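Local atomic coordinates of serine protease inhibitor 2 (Anopheles gambiae, PDB entry 3PZF), a protein that inhibits clip-domain serine proteases of the mosquito hemolymph and thereby restrains the melanization immune response. Residues 145-148 and 149-153. Numbering follows the deposited sequence.
Sequences TQTA and ATINN
Thr147 and Ile151, one turn apart, meet on the packed side of this helical segment, with Ala148 buried beside them. Their side chains run alongside each other in the same direction, with Thr147 CG2 4.0 Å from Ile151 CD1. The chi1 of Thr147, -58°, sets CG2 anti to the backbone N and turns OG1 back along the chain to Asn143 O, just ahead of the helix, where it is hydrogen-bonded. Beneath this pair the backbone bond from Ile151 N to Thr147 O is short, 2.9 Å, and close to straight, 169° at the hydrogen. In the serpin fold the helix 144-158 lies across one face of the large central sheet, the position of helix F; accordingly Thr147 touches Val139 of strand 134-139 and also Leu172, while Ile151 meets Ile166. Asn152 belongs to the same anchored side: its N reaches Ala148 O at 2.8 Å, and its amide is fixed at both ends, OD1 by Ile166 N and ND2 by Val167 O. On the solvent side Gln146 and Ala149 are exposed, and the Gln146 side chain comes no nearer to that of Thr150 than 4.4 Å, from CG to OG1. Thr150, partly exposed, marks the boundary and touches Glu137.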
loop_
_atom_site.group_PDB
_atom_site.type_symbol
_atom_site.label_atom_id
_atom_site.label_comp_id
_atom_site.label_asym_id
_atom_site.label_seq_id
_atom_site.Cartn_x
_atom_site.Cartn_y
_atom_site.Cartn_z
ATOM N N THR A 145 25.515 10.719 5.646
ATOM C CA THR A 145 25.490 11.108 4.248
ATOM C C THR A 145 25.690 9.922 3.331
ATOM O O THR A 145 24.946 9.731 2.372
ATOM C CB THR A 145 26.600 12.112 3.952
ATOM O OG1 THR A 145 26.477 13.212 4.857
ATOM C CG2 THR A 145 26.504 12.585 2.516
ATOM N N GLN A 146 26.715 9.134 3.617
ATOM C CA GLN A 146 26.961 7.925 2.846
ATOM C C GLN A 146 25.786 6.966 2.988
ATOM O O GLN A 146 25.385 6.331 2.014
ATOM C CB GLN A 146 28.267 7.269 3.297
ATOM C CG GLN A 146 28.336 5.761 3.150
ATOM C CD GLN A 146 29.597 5.189 3.790
ATOM O OE1 GLN A 146 29.528 4.427 4.758
ATOM N NE2 GLN A 146 30.755 5.568 3.256
ATOM N N THR A 147 25.232 6.886 4.197
ATOM C CA THR A 147 24.164 5.928 4.500
ATOM C C THR A 147 22.892 6.304 3.748
ATOM O O THR A 147 22.253 5.446 3.155
ATOM C CB THR A 147 23.875 5.848 6.017
ATOM O OG1 THR A 147 25.075 5.483 6.718
ATOM C CG2 THR A 147 22.781 4.780 6.325
ATOM N N ALA A 148 22.540 7.589 3.758
ATOM C CA ALA A 148 21.373 8.071 3.022
ATOM C C ALA A 148 21.495 7.725 1.540
ATOM O O ALA A 148 20.526 7.283 0.910
ATOM C CB ALA A 148 21.199 9.570 3.210
ATOM N N ALA A 149 22.689 7.924 0.993
ATOM C CA ALA A 149 22.977 7.585 -0.398
ATOM C C ALA A 149 22.761 6.095 -0.648
ATOM O O ALA A 149 22.195 5.695 -1.666
ATOM C CB ALA A 149 24.414 7.978 -0.747
ATOM N N THR A 150 23.210 5.270 0.286
ATOM C CA THR A 150 23.074 3.840 0.122
ATOM C C THR A 150 21.593 3.459 0.100
ATOM O O THR A 150 21.147 2.728 -0.781
ATOM C CB THR A 150 23.805 3.092 1.230
ATOM O OG1 THR A 150 25.218 3.358 1.125
ATOM C CG2 THR A 150 23.562 1.606 1.099
ATOM N N ILE A 151 20.837 3.962 1.069
ATOM C CA ILE A 151 19.417 3.650 1.160
ATOM C C ILE A 151 18.662 4.171 -0.068
ATOM O O ILE A 151 17.827 3.473 -0.629
ATOM C CB ILE A 151 18.808 4.218 2.456
ATOM C CG1 ILE A 151 19.409 3.477 3.663
ATOM C CG2 ILE A 151 17.255 4.083 2.427
ATOM C CD1 ILE A 151 19.094 4.095 4.998
ATOM N N ASN A 152 18.976 5.386 -0.505
ATOM C CA ASN A 152 18.269 5.971 -1.634
ATOM C C ASN A 152 18.577 5.257 -2.945
ATOM O O ASN A 152 17.679 5.043 -3.759
ATOM C CB ASN A 152 18.527 7.476 -1.710
ATOM C CG ASN A 152 17.897 8.214 -0.546
ATOM O OD1 ASN A 152 16.897 7.758 0.012
ATOM N ND2 ASN A 152 18.469 9.336 -0.170
ATOM N N ASN A 153 19.819 4.824 -3.128
ATOM C CA ASN A 153 20.163 4.080 -4.330
ATOM C C ASN A 153 19.468 2.714 -4.322
ATOM O O ASN A 153 19.113 2.189 -5.364
ATOM C CB ASN A 153 21.683 3.932 -4.470
ATOM C CG ASN A 153 22.378 5.265 -4.742
ATOM O OD1 ASN A 153 21.727 6.274 -5.042
ATOM N ND2 ASN A 153 23.705 5.273 -4.647
#